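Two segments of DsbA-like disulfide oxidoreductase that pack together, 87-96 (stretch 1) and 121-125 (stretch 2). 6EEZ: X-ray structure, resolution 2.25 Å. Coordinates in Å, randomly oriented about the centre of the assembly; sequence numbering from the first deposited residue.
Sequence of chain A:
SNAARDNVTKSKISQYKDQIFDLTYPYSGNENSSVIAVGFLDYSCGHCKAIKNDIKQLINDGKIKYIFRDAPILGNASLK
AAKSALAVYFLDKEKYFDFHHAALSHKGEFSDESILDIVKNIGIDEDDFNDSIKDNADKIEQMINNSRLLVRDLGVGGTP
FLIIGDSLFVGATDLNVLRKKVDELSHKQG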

ATOM      1  N   ALA A  87      -3.721 -11.313  -4.681  1.00 47.97           N
ATOM      2  CA  ALA A  87      -4.164 -12.694  -4.845  1.00 49.30           C
ATOM      3  C   ALA A  87      -3.935 -13.467  -3.544  1.00 48.91           C
ATOM      4  O   ALA A  87      -4.699 -14.369  -3.197  1.00 49.47           O
ATOM      5  CB  ALA A  87      -3.448 -13.361  -5.990  1.00 50.63           C
ATOM      6  N   VAL A  88      -2.882 -13.084  -2.833  1.00 51.76           N
ATOM      7  CA  VAL A  88      -2.598 -13.594  -1.500  1.00 50.56           C
ATOM      8  C   VAL A  88      -3.612 -13.067  -0.473  1.00 49.34           C
ATOM      9  O   VAL A  88      -4.124 -13.813   0.361  1.00 49.63           O
ATOM     10  CB  VAL A  88      -1.159 -13.206  -1.076  1.00 49.51           C
ATOM     11  CG1 VAL A  88      -0.935 -13.412   0.422  1.00 48.30           C
ATOM     12  CG2 VAL A  88      -0.152 -13.991  -1.889  1.00 50.86           C
ATOM     13  N   TYR A  89      -3.881 -11.772  -0.526  1.00 48.01           N
ATOM     14  CA  TYR A  89      -4.834 -11.135   0.374  1.00 47.11           C
ATOM     15  C   TYR A  89      -6.168 -11.867   0.427  1.00 48.43           C
ATOM     16  O   TYR A  89      -6.720 -12.106   1.499  1.00 48.48           O
ATOM     17  CB  TYR A  89      -5.057  -9.687  -0.061  1.00 46.50           C
ATOM     18  CG  TYR A  89      -6.172  -8.970   0.649  1.00 46.08           C
ATOM     19  CD1 TYR A  89      -6.012  -8.507   1.947  1.00 44.65           C
ATOM     20  CD2 TYR A  89      -7.374  -8.717   0.005  1.00 47.32           C
ATOM     21  CE1 TYR A  89      -7.024  -7.822   2.595  1.00 44.04           C
ATOM     22  CE2 TYR A  89      -8.402  -8.028   0.642  1.00 46.76           C
ATOM     23  CZ  TYR A  89      -8.221  -7.582   1.939  1.00 45.02           C
ATOM     24  OH  TYR A  89      -9.248  -6.909   2.570  1.00 44.48           O
ATOM     25  N   PHE A  90      -6.686 -12.220  -0.738  1.00 48.79           N
ATOM     26  CA  PHE A  90      -7.992 -12.828  -0.798  1.00 49.48           C
ATOM     27  C   PHE A  90      -7.990 -14.282  -0.354  1.00 50.41           C
ATOM     28  O   PHE A  90      -9.035 -14.797   0.038  1.00 51.15           O
ATOM     29  CB  PHE A  90      -8.551 -12.690  -2.207  1.00 50.60           C
ATOM     30  CG  PHE A  90      -9.079 -11.317  -2.495  1.00 50.29           C
ATOM     31  CD1 PHE A  90     -10.253 -10.871  -1.890  1.00 50.13           C
ATOM     32  CD2 PHE A  90      -8.397 -10.462  -3.335  1.00 50.50           C
ATOM     33  CE1 PHE A  90     -10.745  -9.593  -2.140  1.00 49.89           C
ATOM     34  CE2 PHE A  90      -8.885  -9.172  -3.600  1.00 50.31           C
ATOM     35  CZ  PHE A  90     -10.054  -8.740  -2.998  1.00 49.91           C
ATOM     36  N   LEU A  91      -6.835 -14.938  -0.397  1.00 56.96           N
ATOM     37  CA  LEU A  91      -6.704 -16.290   0.173  1.00 58.46           C
ATOM     38  C   LEU A  91      -6.633 -16.230   1.685  1.00 57.79           C
ATOM     39  O   LEU A  91      -7.282 -17.005   2.386  1.00 59.69           O
ATOM     40  CB  LEU A  91      -5.455 -16.996  -0.347  1.00 59.49           C
ATOM     41  CG  LEU A  91      -5.435 -17.456  -1.798  1.00 61.04           C
ATOM     42  CD1 LEU A  91      -4.014 -17.807  -2.177  1.00 61.78           C
ATOM     43  CD2 LEU A  91      -6.353 -18.649  -2.004  1.00 63.75           C
ATOM     44  N   ASP A  92      -5.819 -15.307   2.171  1.00 50.95           N
ATOM     45  CA  ASP A  92      -5.549 -15.179   3.580  1.00 51.38           C
ATOM     46  C   ASP A  92      -4.980 -13.807   3.817  1.00 50.90           C
ATOM     47  O   ASP A  92      -3.880 -13.497   3.376  1.00 50.72           O
ATOM     48  CB  ASP A  92      -4.590 -16.284   4.025  1.00 52.46           C
ATOM     49  CG  ASP A  92      -4.100 -16.126   5.460  1.00 52.85           C
ATOM     50  OD1 ASP A  92      -4.588 -15.270   6.219  1.00 52.54           O
ATOM     51  OD2 ASP A  92      -3.208 -16.906   5.833  1.00 53.28           O
ATOM     52  N   LYS A  93      -5.749 -12.988   4.520  1.00 51.87           N
ATOM     53  CA  LYS A  93      -5.433 -11.592   4.728  1.00 51.28           C
ATOM     54  C   LYS A  93      -4.263 -11.396   5.667  1.00 51.64           C
ATOM     55  O   LYS A  93      -3.592 -10.357   5.623  1.00 51.17           O
ATOM     56  CB  LYS A  93      -6.655 -10.865   5.278  1.00 50.59           C
ATOM     57  CG  LYS A  93      -7.841 -10.869   4.349  1.00 50.64           C
ATOM     58  CD  LYS A  93      -8.951  -9.963   4.880  1.00 49.58           C
ATOM     59  CE  LYS A  93     -10.089  -9.789   3.867  1.00 49.35           C
ATOM     60  NZ  LYS A  93     -10.622 -11.098   3.421  1.00 51.22           N
ATOM     61  N   GLU A  94      -4.032 -12.394   6.516  1.00 59.41           N
ATOM     62  CA  GLU A  94      -2.948 -12.361   7.492  1.00 58.67           C
ATOM     63  C   GLU A  94      -1.590 -12.533   6.819  1.00 57.73           C
ATOM     64  O   GLU A  94      -0.548 -12.326   7.442  1.00 57.49           O
ATOM     65  CB  GLU A  94      -3.141 -13.456   8.553  1.00 59.97           C
ATOM     66  CG  GLU A  94      -4.541 -13.498   9.178  1.00 61.45           C
ATOM     67  CD  GLU A  94      -4.548 -13.153  10.668  1.00 62.09           C
ATOM     68  OE1 GLU A  94      -4.885 -14.042  11.491  1.00 63.30           O
ATOM     69  OE2 GLU A  94      -4.226 -11.989  11.011  1.00 61.50           O
ATOM     70  N   LYS A  95      -1.611 -12.926   5.548  1.00 44.68           N
ATOM     71  CA  LYS A  95      -0.390 -13.180   4.794  1.00 44.03           C
ATOM     72  C   LYS A  95      -0.079 -12.013   3.839  1.00 43.36           C
ATOM     73  O   LYS A  95       0.988 -11.980   3.216  1.00 42.71           O
ATOM     74  CB  LYS A  95      -0.517 -14.492   4.020  1.00 44.69           C
ATOM     75  CG  LYS A  95      -0.644 -15.745   4.921  1.00 46.14           C
ATOM     76  CD  LYS A  95       0.664 -16.491   5.036  1.00 47.63           C
ATOM     77  CE  LYS A  95       0.710 -17.452   6.235  1.00 49.52           C
ATOM     78  NZ  LYS A  95       0.941 -18.855   5.791  1.00 52.31           N
ATOM     79  N   TYR A  96      -1.001 -11.052   3.726  1.00 44.06           N
ATOM     80  CA  TYR A  96      -0.796  -9.975   2.773  1.00 43.27           C
ATOM     81  C   TYR A  96       0.447  -9.166   3.147  1.00 42.17           C
ATOM     82  O   TYR A  96       1.261  -8.878   2.281  1.00 41.45           O
ATOM     83  CB  TYR A  96      -2.007  -9.038   2.665  1.00 42.60           C
ATOM     84  CG  TYR A  96      -1.665  -7.830   1.822  1.00 39.86           C
ATOM     85  CD1 TYR A  96      -1.777  -7.870   0.446  1.00 38.70           C
ATOM     86  CD2 TYR A  96      -1.161  -6.685   2.402  1.00 37.35           C
ATOM     87  CE1 TYR A  96      -1.430  -6.794  -0.324  1.00 36.45           C
ATOM     88  CE2 TYR A  96      -0.813  -5.617   1.649  1.00 34.89           C
ATOM     89  CZ  TYR A  96      -0.952  -5.657   0.292  1.00 34.56           C
ATOM     90  OH  TYR A  96      -0.586  -4.543  -0.430  1.00 32.50           O
ATOM     91  N   ASN A 121       7.676 -18.955   0.363  1.00 62.39           N
ATOM     92  CA  ASN A 121       8.380 -18.681   1.616  1.00 61.71           C
ATOM     93  C   ASN A 121       7.455 -18.142   2.711  1.00 59.53           C
ATOM     94  O   ASN A 121       7.821 -18.123   3.892  1.00 59.00           O
ATOM     95  CB  ASN A 121       9.519 -17.696   1.371  1.00 61.52           C
ATOM     96  CG  ASN A 121      10.637 -18.294   0.547  1.00 63.38           C
ATOM     97  OD1 ASN A 121      10.918 -19.497   0.627  1.00 65.87           O
ATOM     98  ND2 ASN A 121      11.285 -17.465  -0.251  1.00 63.15           N
ATOM     99  N   ILE A 122       6.254 -17.716   2.322  1.00 55.10           N
ATOM    100  CA  ILE A 122       5.313 -17.150   3.286  1.00 53.27           C
ATOM    101  C   ILE A 122       4.176 -18.112   3.638  1.00 53.75           C
ATOM    102  O   ILE A 122       3.235 -17.724   4.330  1.00 52.06           O
ATOM    103  CB  ILE A 122       4.724 -15.822   2.768  1.00 51.79           C
ATOM    104  CG1 ILE A 122       3.866 -16.045   1.521  1.00 52.44           C
ATOM    105  CG2 ILE A 122       5.852 -14.846   2.481  1.00 51.28           C
ATOM    106  CD1 ILE A 122       3.130 -14.773   1.059  1.00 51.20           C
ATOM    107  N   GLY A 123       4.261 -19.350   3.161  1.00 62.72           N
ATOM    108  CA  GLY A 123       3.373 -20.407   3.616  1.00 63.80           C
ATOM    109  C   GLY A 123       2.206 -20.760   2.707  1.00 64.81           C
ATOM    110  O   GLY A 123       1.379 -21.605   3.063  1.00 65.94           O
ATOM    111  N   ILE A 124       2.149 -20.143   1.530  1.00 58.97           N
ATOM    112  CA  ILE A 124       1.036 -20.342   0.605  1.00 60.32           C
ATOM    113  C   ILE A 124       1.338 -21.354  -0.511  1.00 62.50           C
ATOM    114  O   ILE A 124       2.401 -21.324  -1.122  1.00 63.26           O
ATOM    115  CB  ILE A 124       0.620 -18.973  -0.001  1.00 59.72           C
ATOM    116  CG1 ILE A 124      -0.291 -18.250   0.989  1.00 57.81           C
ATOM    117  CG2 ILE A 124      -0.120 -19.124  -1.346  1.00 61.52           C
ATOM    118  CD1 ILE A 124      -0.449 -16.811   0.719  1.00 56.32           C
ATOM    119  N   ASP A 125       0.385 -22.244  -0.779  1.00 66.42           N
ATOM    120  CA  ASP A 125       0.565 -23.301  -1.773  1.00 69.93           C
ATOM    121  C   ASP A 125       0.360 -22.783  -3.193  1.00 70.24           C
ATOM    122  O   ASP A 125      -0.549 -21.992  -3.449  1.00 69.06           O
ATOM    123  CB  ASP A 125      -0.400 -24.457  -1.474  1.00 72.93           C
ATOM    124  CG  ASP A 125      -0.700 -25.319  -2.692  1.00 76.73           C
ATOM    125  OD1 ASP A 125       0.009 -26.324  -2.926  1.00 80.31           O
ATOM    126  OD2 ASP A 125      -1.674 -24.993  -3.402  1.00 76.56           O
TER

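The contact is small, 284 Å² summed over both sides, and combines an apolar cluster with one hydrogen bond. Ile124 and Lys95 are the most covered residues, 77 Å² each; Ile124 anchors the apolar part. The CA-to-CB bond of Ile124 points toward stretch 1, and with chi1 at -82° (m) and chi2 at 164° (t) the side chain spreads over three residues. CD1 of Ile124 lies 3.4 Å from CG1 of Val88, a tight methyl-methyl approach, and 4.0 Å from CB of Lys95, while CG2 of Ile124 lies 4.2 Å from CD1 of Leu91. A branched residue suits this buried site because CG2 and CD1 reach different neighbours.

Val88, in the helix, holds the t rotamer (166°), with both methyls facing the isoleucines and CG1 the closer; CG1 of Val88 is also 4.3 Å from CD1 of Ile122. Leu91, also directed toward stretch 2 but partly exposed, covers the margin of the cluster with chi angles of -71° (m) and 166° (t).

Ile122, the first residue after a helix to leave helical phi/psi, contributes at both ends. Its side chain (chi1 65°, p; chi2 174°, t) carries CD1 to Val88, and its carbonyl O accepts a hydrogen bond from Lys95 NZ at 2.9 Å. Lys95 reaches this carbonyl with a side chain that is not fully extended: chi1 is -65° (m), chi3 162° (t), while chi2 (-101°) and chi4 (121°) fall between wells. The path is crowded, since CD of Lys95 is also only 2.9 Å from O of Ile122. Lysine thus supplies aliphatic surface beside Ile124 and a polar terminus for the carbonyl.

Gly123 leaves room for that terminus, its CA 3.6 Å from Lys95 NZ. An ideal CB would sit 2.3 Å from Lys95 NZ, a clash, and at phi/psi 101/5 it would also jam against O of Ile122, which alone calls for glycine.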